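PDB 2CDQ: aspartokinase from Arabidopsis thaliana, which catalyses ATP-dependent phosphorylation of L-aspartate, the first step of lysine, threonine, methionine and isoleucine synthesis, in a homodimer with bound lysine and S-adenosylmethionine as allosteric effectors. Local coordinates for residues S424-V429 / K459-F464; A281-F286 / S334-R339; V450-Q455 / S463-E468; L436-H441 / K480-S485. One frame throughout, in Å; residues are numbered along the deposited sequence.

Contact 1 (S424-V429 / K459-F464); sequences SLIGNV and KVNISF
L425 meets the ring of F464 with its CD2 methyl, which lies 3.6 Å from CE1 and just as near CZ. The approach is oblique, and F440 of helix 432-446 meets the same ring with its plane turned by about 60°. The second flat group, the N461 carboxamide, stands on the other face of the sheet. CG is anti to the backbone N (chi1 -179°), and the amide receives the CD1 methyl of I426, 3.7 Å from ND2. Weak hydrogen bonds from ND2 go to E282 and to E379 of the second subunit. On that same face S424 OG and S463 OG are hydrogen-bonded at 3.0 Å, a direct link between paired serines. Backbone bonds fix the antiparallel register. L425 and I462 form a hydrogen-bonded pair, with L425 N 2.8 Å from I462 O and I462 N 3.0 Å from L425 O. The ladder runs on to G427 N, 3.0 Å from V460 O. Beside it L425 CB packs on I462 CG2 at 3.7 Å, extending the apolar face that carries F464. With axes 160° apart, the strands are the two central ones of the four this chain contributes to the sheet of the C-terminal ACT domain. Strand 332-339 flanks 420-427, strand 452-455 flanks 461-467, helix 432-446 covers the L425 face, and helix 277-287 reaches I426 and V460 on the other side.

Contact 2 (A281-F286 / S334-R339); sequences AELAYF and SIVLKR
K338 lays its side chain over one face of the F286 ring. The chain is extended beyond CG, and CE sits 3.6 Å above the ring plane, over its centre, in a CH-pi contact. NZ follows at 4.4 Å from the ring centroid and only 13° off the normal, which meets the geometry of a cation-pi interaction. The ammonium is also held by salt bridges to D373 and to E379 of the second subunit, so the ring is one of several groups that would stabilise its charge. At the root of the phenylalanine side chain, F286 CB abuts V336 CG1 at 3.7 Å. L283 has CG anti to the backbone N (chi1 176°); from there its CD1 methyl meets two strand residues, 3.5 Å from S334 CB and likewise 3.5 Å from V336 CG2. S334 OG is hydrogen-bonded to L259 O. Helix and strand axes pass 9.0 Å apart at 52°, a distance bridged mainly by side chains. The helix belongs to the amino acid kinase part of the chain and the strand to an ACT sheet, so this is a helix-on-sheet interface between catalytic and regulatory parts, beside the allosteric lysine site to which D373 contributes.

Contact 3 (V450-Q455 / S463-E468); sequences VQMISQ and SFIVNE
V450 has CG1 anti to the backbone N (chi1 171°), and both its methyls come against F464, CG1 lying 3.5 Å from F464 CB. I453, whose CG2 is likewise anti to the backbone N, sends that methyl to the edge of the F464 ring, near its plane and 4.1 Å from CD2. On the other face M452 and I465 lie side by side, pointing the same way, with their CB atoms 3.7 Å apart. The backbone of I465 serves two successive residues: its O accepts from Q451 N at 2.8 Å, while its N donates to M452 O, also at 2.8 Å. Further on, S454 and S463 form an antiparallel hydrogen-bonded pair. A water bridges S454 O and S463 OG, 2.6 Å from the latter, which is also bonded to S424 OG. Q451 NE2 makes a weak bond to N467 OD1 at 2.9 Å, the two amide planes being 51° apart; OE1 of the same glutamine is taken by R420. These strands form the beta hairpin of the C-terminal ACT domain. Helix 432-446 packs on V450 and I453, strands 341-347 and 372-378 of the other ACT domain pack against M452 and I465, and beyond I453 and Q455 the sheet continues antiparallel into a strand of the second subunit.

Contact 4 (L436-H441 / K480-S485); sequences LERAFH and KSFFES
R438 grips the backbone oxygen of S481 side-on with two nitrogens. NE lies 2.9 Å from S481 O and NH2 3.0 Å from it, and the oxygen sits almost exactly in the guanidinium plane. The two donors use the acceptor differently: NH2 lies in the carbonyl plane, on a lone pair, whereas NE stands above that plane, 55° out of it. S481 OG is also near, 3.2 Å from R438 NE. The side chain spans the gap with CG anti to the backbone N (chi1 -161°) and an extended run to NE. S481 is close to the C-terminal end of its helix, where carbonyl groups gather partial negative charge, so a guanidinium here is probably favoured electrostatically. Both helices, 432-446 and 468-483, are those of an ACT domain, the alpha-beta sandwich in which two helices pack on one face of a four-stranded antiparallel sheet. Strand 332-339, from earlier in the chain, occupies the edge place that the last strand of a classical ACT domain would take. Nearer the backbone, the aliphatic part of R438 passes over F482: CD lies 3.8 Å above one face of the ring, offset toward the rim, and CB is 3.7 Å from CZ. The guanidinium itself is steeply inclined to that ring, at 75°. A439 packs its CB against F482 CE1. S485 OG is 3.0 Å from both K480 O and S481 O, and S485 CB touches the guanidinium edge, 3.4 Å from R438 NH2.

How the contacts relate
Contact 2 comes first along the chain; contacts 1, 3 and 4 then build the C-terminal ACT domain, with the hairpin of contact 3 falling, in sequence, between the two helices of contact 4. One sheet, ordered 332-339, 420-427, 461-467, 452-455, unites contacts 1, 2 and 3; contacts 1 and 3 share S463 and F464, their centres about 12 Å apart. The centre of contact 2 is about 10 Å from that of contact 1, to which S424 N and V336 O join it, and about 18 Å from that of contact 4. F440 of the helix layer packs on F464, tying contact 4 to the sheet. These links are consistent with a structural connection between kinase part, allosteric lysine site and dimer interface.

Contact 1 (S424-V429 / K459-F464)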
loop_
_atom_site.group_PDB
_atom_site.type_symbol
_atom_site.label_atom_id
_atom_site.label_comp_id
_atom_site.label_asym_id
_atom_site.label_seq_id
_atom_site.Cartn_x
_atom_site.Cartn_y
_atom_site.Cartn_z
ATOM N N SER A 424 12.772 -9.649 3.311
ATOM C CA SER A 424 11.678 -9.737 4.269
ATOM C C SER A 424 12.193 -10.245 5.605
ATOM O O SER A 424 12.842 -11.287 5.669
ATOM C CB SER A 424 10.563 -10.647 3.751
ATOM O OG SER A 424 9.667 -9.943 2.909
ATOM N N LEU A 425 11.910 -9.494 6.664
ATOM C CA LEU A 425 12.190 -9.936 8.022
ATOM C C LEU A 425 10.942 -10.542 8.654
ATOM O O LEU A 425 9.928 -9.862 8.829
ATOM C CB LEU A 425 12.700 -8.769 8.865
ATOM C CG LEU A 425 14.205 -8.578 9.090
ATOM C CD1 LEU A 425 15.075 -9.142 7.963
ATOM C CD2 LEU A 425 14.516 -7.102 9.351
ATOM N N ILE A 426 11.022 -11.830 8.975
ATOM C CA ILE A 426 9.936 -12.549 9.634
ATOM C C ILE A 426 10.333 -12.773 11.088
ATOM O O ILE A 426 11.256 -13.543 11.376
ATOM C CB ILE A 426 9.666 -13.926 8.968
ATOM C CG1 ILE A 426 9.765 -13.847 7.428
ATOM C CG2 ILE A 426 8.345 -14.513 9.457
ATOM C CD1 ILE A 426 8.693 -13.022 6.729
ATOM N N GLY A 427 9.647 -12.100 12.006
ATOM C CA GLY A 427 10.010 -12.186 13.415
ATOM C C GLY A 427 8.868 -12.135 14.415
ATOM O O GLY A 427 7.695 -12.344 14.078
ATOM N N ASN A 428 9.239 -11.866 15.660
ATOM C CA ASN A 428 8.300 -11.784 16.753
ATOM C C ASN A 428 7.817 -10.356 16.884
ATOM O O ASN A 428 8.577 -9.455 17.230
ATOM C CB ASN A 428 8.964 -12.254 18.051
ATOM C CG ASN A 428 8.023 -12.226 19.245
ATOM O OD1 ASN A 428 6.892 -11.736 19.169
ATOM N ND2 ASN A 428 8.497 -12.756 20.363
ATOM N N VAL A 429 6.532 -10.165 16.629
ATOM C CA VAL A 429 5.966 -8.829 16.591
ATOM C C VAL A 429 6.135 -8.057 17.920
ATOM O O VAL A 429 6.197 -6.824 17.935
ATOM C CB VAL A 429 4.503 -8.864 16.060
ATOM C CG1 VAL A 429 3.494 -8.873 17.198
ATOM C CG2 VAL A 429 4.274 -7.693 15.107
ATOM N N LYS A 459 1.886 -7.234 11.662
ATOM C CA LYS A 459 2.239 -8.435 10.915
ATOM C C LYS A 459 3.646 -8.892 11.271
ATOM O O LYS A 459 4.484 -8.080 11.654
ATOM C CB LYS A 459 2.085 -8.202 9.400
ATOM C CG LYS A 459 0.627 -7.991 8.922
ATOM C CD LYS A 459 -0.308 -8.994 9.592
ATOM C CE LYS A 459 -1.492 -9.389 8.728
ATOM N NZ LYS A 459 -2.709 -8.593 9.014
ATOM N N VAL A 460 3.888 -10.194 11.174
ATOM C CA VAL A 460 5.211 -10.770 11.447
ATOM C C VAL A 460 6.237 -10.432 10.351
ATOM O O VAL A 460 7.440 -10.592 10.546
ATOM C CB VAL A 460 5.139 -12.320 11.672
ATOM C CG1 VAL A 460 4.440 -12.648 12.981
ATOM C CG2 VAL A 460 4.433 -13.013 10.516
ATOM N N ASN A 461 5.740 -9.945 9.216
ATOM C CA ASN A 461 6.526 -9.718 8.001
ATOM C C ASN A 461 6.752 -8.231 7.725
ATOM O O ASN A 461 5.799 -7.481 7.513
ATOM C CB ASN A 461 5.788 -10.369 6.813
ATOM C CG ASN A 461 6.524 -10.224 5.477
ATOM O OD1 ASN A 461 7.256 -9.264 5.240
ATOM N ND2 ASN A 461 6.303 -11.183 4.587
ATOM N N ILE A 462 8.012 -7.808 7.722
ATOM C CA ILE A 462 8.359 -6.454 7.275
ATOM C C ILE A 462 9.332 -6.502 6.098
ATOM O O ILE A 462 10.339 -7.208 6.146
ATOM C CB ILE A 462 8.899 -5.566 8.429
ATOM C CG1 ILE A 462 9.222 -4.158 7.921
ATOM C CG2 ILE A 462 10.101 -6.212 9.113
ATOM C CD1 ILE A 462 9.938 -3.279 8.932
ATOM N N SER A 463 9.017 -5.759 5.042
ATOM C CA SER A 463 9.800 -5.813 3.813
ATOM C C SER A 463 10.620 -4.549 3.556
ATOM O O SER A 463 10.120 -3.435 3.717
ATOM C CB SER A 463 8.887 -6.103 2.621
ATOM O OG SER A 463 8.236 -7.354 2.775
ATOM N N PHE A 464 11.882 -4.741 3.172
ATOM C CA PHE A 464 12.727 -3.658 2.663
ATOM C C PHE A 464 12.973 -3.858 1.185
ATOM O O PHE A 464 13.306 -4.963 0.752
ATOM C CB PHE A 464 14.111 -3.646 3.317
ATOM C CG PHE A 464 14.101 -3.745 4.803
ATOM C CD1 PHE A 464 15.025 -4.560 5.443
ATOM C CD2 PHE A 464 13.191 -3.023 5.567
ATOM C CE1 PHE A 464 15.042 -4.662 6.822
ATOM C CE2 PHE A 464 13.194 -3.119 6.949
ATOM C CZ PHE A 464 14.121 -3.940 7.580
#

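Contact 2 (A281-F286 / S334-R339)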
loop_
_atom_site.group_PDB
_atom_site.type_symbol
_atom_site.label_atom_id
_atom_site.label_comp_id
_atom_site.label_asym_id
_atom_site.label_seq_id
_atom_site.Cartn_x
_atom_site.Cartn_y
_atom_site.Cartn_z
ATOM N N ALA A 281 2.528 -18.692 6.650
ATOM C CA ALA A 281 1.822 -18.011 5.564
ATOM C C ALA A 281 2.615 -16.829 4.998
ATOM O O ALA A 281 2.383 -16.397 3.861
ATOM C CB ALA A 281 0.449 -17.556 6.036
ATOM N N GLU A 282 3.552 -16.321 5.798
ATOM C CA GLU A 282 4.380 -15.176 5.415
ATOM C C GLU A 282 5.790 -15.609 5.019
ATOM O O GLU A 282 6.605 -14.784 4.591
ATOM C CB GLU A 282 4.465 -14.165 6.568
ATOM C CG GLU A 282 3.122 -13.623 7.061
ATOM C CD GLU A 282 2.530 -12.550 6.165
ATOM O OE1 GLU A 282 3.255 -12.016 5.300
ATOM O OE2 GLU A 282 1.334 -12.231 6.335
ATOM N N LEU A 283 6.066 -16.907 5.148
ATOM C CA LEU A 283 7.435 -17.404 5.105
ATOM C C LEU A 283 7.654 -18.586 4.171
ATOM O O LEU A 283 8.540 -18.544 3.328
ATOM C CB LEU A 283 7.887 -17.771 6.524
ATOM C CG LEU A 283 9.254 -18.416 6.743
ATOM C CD1 LEU A 283 10.362 -17.449 6.381
ATOM C CD2 LEU A 283 9.373 -18.851 8.186
ATOM N N ALA A 284 6.849 -19.634 4.336
ATOM C CA ALA A 284 7.087 -20.935 3.691
ATOM C C ALA A 284 7.181 -20.938 2.161
ATOM O O ALA A 284 7.953 -21.713 1.600
ATOM C CB ALA A 284 6.064 -21.973 4.167
ATOM N N TYR A 285 6.403 -20.090 1.491
ATOM C CA TYR A 285 6.350 -20.107 0.027
ATOM C C TYR A 285 7.593 -19.501 -0.628
ATOM O O TYR A 285 8.103 -20.041 -1.614
ATOM C CB TYR A 285 5.076 -19.427 -0.479
ATOM C CG TYR A 285 4.736 -19.728 -1.921
ATOM C CD1 TYR A 285 4.569 -21.041 -2.365
ATOM C CD2 TYR A 285 4.563 -18.697 -2.842
ATOM C CE1 TYR A 285 4.248 -21.319 -3.693
ATOM C CE2 TYR A 285 4.238 -18.963 -4.170
ATOM C CZ TYR A 285 4.083 -20.271 -4.589
ATOM O OH TYR A 285 3.760 -20.529 -5.903
ATOM N N PHE A 286 8.075 -18.390 -0.074
ATOM C CA PHE A 286 9.260 -17.703 -0.594
ATOM C C PHE A 286 10.560 -18.095 0.119
ATOM O O PHE A 286 11.635 -17.999 -0.471
ATOM C CB PHE A 286 9.079 -16.185 -0.519
ATOM C CG PHE A 286 8.168 -15.623 -1.572
ATOM C CD1 PHE A 286 6.815 -15.425 -1.309
ATOM C CD2 PHE A 286 8.662 -15.275 -2.825
ATOM C CE1 PHE A 286 5.964 -14.896 -2.286
ATOM C CE2 PHE A 286 7.822 -14.748 -3.804
ATOM C CZ PHE A 286 6.470 -14.558 -3.533
ATOM N N SER A 334 13.153 -15.874 10.547
ATOM C CA SER A 334 13.849 -16.140 9.295
ATOM C C SER A 334 13.968 -14.865 8.462
ATOM O O SER A 334 13.247 -13.896 8.697
ATOM C CB SER A 334 13.116 -17.221 8.500
ATOM O OG SER A 334 13.742 -17.465 7.250
ATOM N N ILE A 335 14.895 -14.883 7.503
ATOM C CA ILE A 335 15.130 -13.790 6.564
ATOM C C ILE A 335 14.817 -14.310 5.167
ATOM O O ILE A 335 15.314 -15.371 4.779
ATOM C CB ILE A 335 16.597 -13.332 6.621
ATOM C CG1 ILE A 335 16.916 -12.762 8.010
ATOM C CG2 ILE A 335 16.889 -12.311 5.518
ATOM C CD1 ILE A 335 18.390 -12.782 8.388
ATOM N N VAL A 336 13.998 -13.576 4.415
ATOM C CA VAL A 336 13.600 -14.005 3.071
ATOM C C VAL A 336 14.110 -13.044 2.002
ATOM O O VAL A 336 14.078 -11.830 2.187
ATOM C CB VAL A 336 12.056 -14.155 2.945
ATOM C CG1 VAL A 336 11.657 -14.602 1.544
ATOM C CG2 VAL A 336 11.535 -15.147 3.957
ATOM N N LEU A 337 14.575 -13.597 0.883
ATOM C CA LEU A 337 14.996 -12.784 -0.257
ATOM C C LEU A 337 14.154 -13.016 -1.518
ATOM O O LEU A 337 13.854 -14.150 -1.881
ATOM C CB LEU A 337 16.475 -13.011 -0.567
ATOM C CG LEU A 337 17.073 -12.127 -1.662
ATOM C CD1 LEU A 337 17.170 -10.685 -1.194
ATOM C CD2 LEU A 337 18.436 -12.650 -2.080
ATOM N N LYS A 338 13.768 -11.917 -2.158
ATOM C CA LYS A 338 13.140 -11.940 -3.468
ATOM C C LYS A 338 14.100 -11.243 -4.411
ATOM O O LYS A 338 14.343 -10.042 -4.274
ATOM C CB LYS A 338 11.801 -11.203 -3.455
ATOM C CG LYS A 338 10.676 -11.956 -2.789
ATOM C CD LYS A 338 9.456 -11.070 -2.613
ATOM C CE LYS A 338 8.413 -11.720 -1.710
ATOM N NZ LYS A 338 7.262 -10.810 -1.426
ATOM N N ARG A 339 14.655 -12.010 -5.349
ATOM C CA ARG A 339 15.596 -11.505 -6.349
ATOM C C ARG A 339 14.864 -10.715 -7.431
ATOM O O ARG A 339 13.675 -10.937 -7.670
ATOM C CB ARG A 339 16.342 -12.672 -7.014
ATOM C CG ARG A 339 17.153 -13.562 -6.087
ATOM C CD ARG A 339 18.536 -12.994 -5.838
ATOM N NE ARG A 339 19.416 -13.975 -5.211
ATOM C CZ ARG A 339 20.697 -13.763 -4.918
ATOM N NH1 ARG A 339 21.267 -12.596 -5.193
ATOM N NH2 ARG A 339 21.413 -14.725 -4.346
#

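Contact 3 (V450-Q455 / S463-E468)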
loop_
_atom_site.group_PDB
_atom_site.type_symbol
_atom_site.label_atom_id
_atom_site.label_comp_id
_atom_site.label_asym_id
_atom_site.label_seq_id
_atom_site.Cartn_x
_atom_site.Cartn_y
_atom_site.Cartn_z
ATOM N N VAL A 450 17.556 1.592 2.581
ATOM C CA VAL A 450 16.367 0.915 2.094
ATOM C C VAL A 450 15.524 1.907 1.313
ATOM O O VAL A 450 15.231 3.000 1.801
ATOM C CB VAL A 450 15.556 0.319 3.265
ATOM C CG1 VAL A 450 14.215 -0.197 2.790
ATOM C CG2 VAL A 450 16.350 -0.796 3.942
ATOM N N GLN A 451 15.141 1.521 0.099
ATOM C CA GLN A 451 14.373 2.402 -0.789
ATOM C C GLN A 451 12.877 2.439 -0.487
ATOM O O GLN A 451 12.215 3.436 -0.769
ATOM C CB GLN A 451 14.582 2.015 -2.249
ATOM C CG GLN A 451 15.977 2.284 -2.781
ATOM C CD GLN A 451 16.261 1.465 -4.017
ATOM O OE1 GLN A 451 15.568 1.588 -5.028
ATOM N NE2 GLN A 451 17.269 0.600 -3.937
ATOM N N MET A 452 12.354 1.358 0.089
ATOM C CA MET A 452 10.927 1.237 0.352
ATOM C C MET A 452 10.711 0.295 1.532
ATOM O O MET A 452 11.299 -0.789 1.575
ATOM C CB MET A 452 10.216 0.726 -0.910
ATOM C CG MET A 452 8.728 0.462 -0.791
ATOM S SD MET A 452 8.011 0.119 -2.417
ATOM C CE MET A 452 6.426 -0.564 -1.950
ATOM N N ILE A 453 9.890 0.718 2.494
ATOM C CA ILE A 453 9.583 -0.101 3.673
ATOM C C ILE A 453 8.074 -0.353 3.742
ATOM O O ILE A 453 7.278 0.543 3.439
ATOM C CB ILE A 453 10.100 0.549 4.997
ATOM C CG1 ILE A 453 11.543 1.045 4.844
ATOM C CG2 ILE A 453 10.028 -0.442 6.163
ATOM C CD1 ILE A 453 11.958 2.102 5.845
ATOM N N SER A 454 7.681 -1.571 4.119
ATOM C CA SER A 454 6.261 -1.916 4.204
ATOM C C SER A 454 5.945 -3.011 5.225
ATOM O O SER A 454 6.318 -4.174 5.045
ATOM C CB SER A 454 5.713 -2.291 2.821
ATOM O OG SER A 454 4.324 -2.567 2.865
ATOM N N GLN A 455 5.260 -2.618 6.297
ATOM C CA GLN A 455 4.751 -3.553 7.300
ATOM C C GLN A 455 3.279 -3.285 7.562
ATOM O O GLN A 455 2.889 -2.150 7.823
ATOM C CB GLN A 455 5.533 -3.441 8.609
ATOM C CG GLN A 455 4.963 -4.293 9.741
ATOM C CD GLN A 455 5.747 -4.161 11.027
ATOM O OE1 GLN A 455 6.921 -4.523 11.096
ATOM N NE2 GLN A 455 5.098 -3.646 12.062
ATOM N N SER A 463 9.017 -5.759 5.042
ATOM C CA SER A 463 9.800 -5.813 3.813
ATOM C C SER A 463 10.620 -4.549 3.556
ATOM O O SER A 463 10.120 -3.435 3.717
ATOM C CB SER A 463 8.887 -6.103 2.621
ATOM O OG SER A 463 8.236 -7.354 2.775
ATOM N N PHE A 464 11.882 -4.741 3.172
ATOM C CA PHE A 464 12.727 -3.658 2.663
ATOM C C PHE A 464 12.973 -3.858 1.185
ATOM O O PHE A 464 13.306 -4.963 0.752
ATOM C CB PHE A 464 14.111 -3.646 3.317
ATOM C CG PHE A 464 14.101 -3.745 4.803
ATOM C CD1 PHE A 464 15.025 -4.560 5.443
ATOM C CD2 PHE A 464 13.191 -3.023 5.567
ATOM C CE1 PHE A 464 15.042 -4.662 6.822
ATOM C CE2 PHE A 464 13.194 -3.119 6.949
ATOM C CZ PHE A 464 14.121 -3.940 7.580
ATOM N N ILE A 465 12.849 -2.786 0.415
ATOM C CA ILE A 465 13.293 -2.820 -0.979
ATOM C C ILE A 465 14.724 -2.286 -1.086
ATOM O O ILE A 465 15.041 -1.178 -0.645
ATOM C CB ILE A 465 12.313 -2.112 -1.939
ATOM C CG1 ILE A 465 11.120 -3.022 -2.226
ATOM C CG2 ILE A 465 12.998 -1.734 -3.246
ATOM C CD1 ILE A 465 10.153 -3.170 -1.069
ATOM N N VAL A 466 15.573 -3.109 -1.679
ATOM C CA VAL A 466 16.989 -2.870 -1.724
ATOM C C VAL A 466 17.425 -3.034 -3.200
ATOM O O VAL A 466 16.596 -3.387 -4.050
ATOM C CB VAL A 466 17.663 -3.854 -0.737
ATOM C CG1 VAL A 466 18.080 -5.154 -1.424
ATOM C CG2 VAL A 466 18.808 -3.195 0.003
ATOM N N ASN A 467 18.685 -2.748 -3.525
ATOM C CA ASN A 467 19.179 -3.054 -4.874
ATOM C C ASN A 467 19.620 -4.510 -5.020
ATOM O O ASN A 467 20.260 -5.066 -4.122
ATOM C CB ASN A 467 20.318 -2.119 -5.285
ATOM C CG ASN A 467 19.847 -0.703 -5.528
ATOM O OD1 ASN A 467 18.805 -0.478 -6.156
ATOM N ND2 ASN A 467 20.607 0.265 -5.027
ATOM N N GLU A 468 19.284 -5.120 -6.157
ATOM C CA GLU A 468 19.621 -6.527 -6.411
ATOM C C GLU A 468 21.088 -6.865 -6.121
ATOM O O GLU A 468 21.380 -7.900 -5.523
ATOM C CB GLU A 468 19.226 -6.938 -7.837
ATOM C CG GLU A 468 19.768 -8.295 -8.304
ATOM C CD GLU A 468 19.128 -9.510 -7.627
ATOM O OE1 GLU A 468 19.622 -10.635 -7.877
ATOM O OE2 GLU A 468 18.145 -9.364 -6.860
HETATM O O HOH W 1 6.000 -7.002 4.114
#

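Contact 4 (L436-H441 / K480-S485)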
loop_
_atom_site.group_PDB
_atom_site.type_symbol
_atom_site.label_atom_id
_atom_site.label_comp_id
_atom_site.label_asym_id
_atom_site.label_seq_id
_atom_site.Cartn_x
_atom_site.Cartn_y
_atom_site.Cartn_z
ATOM N N LEU A 436 14.101 -3.879 14.638
ATOM C CA LEU A 436 14.305 -2.806 13.670
ATOM C C LEU A 436 15.508 -1.931 13.960
ATOM O O LEU A 436 16.213 -1.540 13.031
ATOM C CB LEU A 436 13.034 -1.970 13.492
ATOM C CG LEU A 436 12.119 -2.333 12.314
ATOM C CD1 LEU A 436 12.544 -3.604 11.593
ATOM C CD2 LEU A 436 10.679 -2.446 12.764
ATOM N N GLU A 437 15.745 -1.630 15.237
ATOM C CA GLU A 437 16.965 -0.916 15.639
ATOM C C GLU A 437 18.193 -1.676 15.143
ATOM O O GLU A 437 19.083 -1.096 14.515
ATOM C CB GLU A 437 17.049 -0.729 17.161
ATOM C CG GLU A 437 18.304 0.052 17.593
ATOM C CD GLU A 437 18.595 0.028 19.093
ATOM O OE1 GLU A 437 17.769 -0.489 19.880
ATOM O OE2 GLU A 437 19.661 0.548 19.486
ATOM N N ARG A 438 18.216 -2.979 15.415
ATOM C CA ARG A 438 19.340 -3.830 15.047
ATOM C C ARG A 438 19.529 -3.906 13.528
ATOM O O ARG A 438 20.638 -3.679 13.021
ATOM C CB ARG A 438 19.161 -5.225 15.642
ATOM C CG ARG A 438 20.441 -6.029 15.717
ATOM C CD ARG A 438 20.235 -7.273 16.546
ATOM N NE ARG A 438 21.462 -8.047 16.732
ATOM C CZ ARG A 438 22.384 -7.800 17.663
ATOM N NH1 ARG A 438 22.255 -6.775 18.502
ATOM N NH2 ARG A 438 23.451 -8.585 17.751
ATOM N N ALA A 439 18.436 -4.207 12.819
ATOM C CA ALA A 439 18.436 -4.336 11.363
ATOM C C ALA A 439 19.038 -3.105 10.689
ATOM O O ALA A 439 20.019 -3.209 9.940
ATOM C CB ALA A 439 17.031 -4.583 10.860
ATOM N N PHE A 440 18.465 -1.940 10.983
ATOM C CA PHE A 440 18.931 -0.693 10.396
ATOM C C PHE A 440 20.329 -0.311 10.853
ATOM O O PHE A 440 21.070 0.329 10.099
ATOM C CB PHE A 440 17.934 0.434 10.634
ATOM C CG PHE A 440 16.697 0.305 9.804
ATOM C CD1 PHE A 440 15.533 -0.234 10.345
ATOM C CD2 PHE A 440 16.704 0.691 8.464
ATOM C CE1 PHE A 440 14.392 -0.369 9.570
ATOM C CE2 PHE A 440 15.566 0.562 7.683
ATOM C CZ PHE A 440 14.408 0.032 8.232
ATOM N N HIS A 441 20.702 -0.719 12.065
ATOM C CA HIS A 441 22.077 -0.528 12.493
ATOM C C HIS A 441 23.005 -1.273 11.543
ATOM O O HIS A 441 24.006 -0.716 11.081
ATOM C CB HIS A 441 22.318 -1.000 13.918
ATOM C CG HIS A 441 23.761 -0.957 14.308
ATOM N ND1 HIS A 441 24.457 0.228 14.454
ATOM C CD2 HIS A 441 24.653 -1.950 14.538
ATOM C CE1 HIS A 441 25.710 -0.038 14.776
ATOM N NE2 HIS A 441 25.855 -1.352 14.834
ATOM N N LYS A 480 24.067 -12.785 10.269
ATOM C CA LYS A 480 25.192 -12.755 11.208
ATOM C C LYS A 480 24.822 -12.049 12.513
ATOM O O LYS A 480 25.203 -12.494 13.597
ATOM C CB LYS A 480 26.406 -12.064 10.573
ATOM C CG LYS A 480 27.235 -12.933 9.627
ATOM C CD LYS A 480 28.231 -12.074 8.857
ATOM C CE LYS A 480 29.061 -12.894 7.878
ATOM N NZ LYS A 480 29.719 -12.018 6.858
ATOM N N SER A 481 24.065 -10.958 12.389
ATOM C CA SER A 481 23.692 -10.111 13.518
ATOM C C SER A 481 22.589 -10.717 14.392
ATOM O O SER A 481 22.550 -10.483 15.599
ATOM C CB SER A 481 23.258 -8.737 12.997
ATOM O OG SER A 481 23.098 -7.791 14.042
ATOM N N PHE A 482 21.700 -11.494 13.777
ATOM C CA PHE A 482 20.496 -11.979 14.448
ATOM C C PHE A 482 20.577 -13.423 14.920
ATOM O O PHE A 482 19.990 -13.772 15.942
ATOM C CB PHE A 482 19.275 -11.815 13.539
ATOM C CG PHE A 482 18.640 -10.451 13.612
ATOM C CD1 PHE A 482 18.874 -9.505 12.614
ATOM C CD2 PHE A 482 17.804 -10.113 14.674
ATOM C CE1 PHE A 482 18.288 -8.238 12.675
ATOM C CE2 PHE A 482 17.220 -8.852 14.746
ATOM C CZ PHE A 482 17.462 -7.912 13.740
ATOM N N PHE A 483 21.298 -14.256 14.175
ATOM C CA PHE A 483 21.331 -15.687 14.447
ATOM C C PHE A 483 22.713 -16.195 14.840
ATOM O O PHE A 483 22.857 -17.340 15.278
ATOM C CB PHE A 483 20.805 -16.465 13.242
ATOM C CG PHE A 483 19.386 -16.132 12.883
ATOM C CD1 PHE A 483 19.106 -15.341 11.773
ATOM C CD2 PHE A 483 18.329 -16.604 13.656
ATOM C CE1 PHE A 483 17.793 -15.026 11.436
ATOM C CE2 PHE A 483 17.013 -16.296 13.329
ATOM C CZ PHE A 483 16.744 -15.504 12.218
ATOM N N GLU A 484 23.726 -15.351 14.688
ATOM C CA GLU A 484 25.093 -15.761 14.992
ATOM C C GLU A 484 25.721 -14.956 16.135
ATOM O O GLU A 484 26.840 -15.250 16.563
ATOM C CB GLU A 484 25.969 -15.707 13.735
ATOM C CG GLU A 484 25.577 -16.716 12.661
ATOM C CD GLU A 484 26.399 -16.574 11.392
ATOM O OE1 GLU A 484 27.637 -16.726 11.462
ATOM O OE2 GLU A 484 25.804 -16.323 10.322
ATOM N N SER A 485 24.993 -13.955 16.632
ATOM C CA SER A 485 25.485 -13.105 17.723
ATOM C C SER A 485 25.116 -13.641 19.114
ATOM O O SER A 485 25.054 -12.880 20.084
ATOM C CB SER A 485 24.978 -11.671 17.550
ATOM O OG SER A 485 25.395 -11.132 16.311
#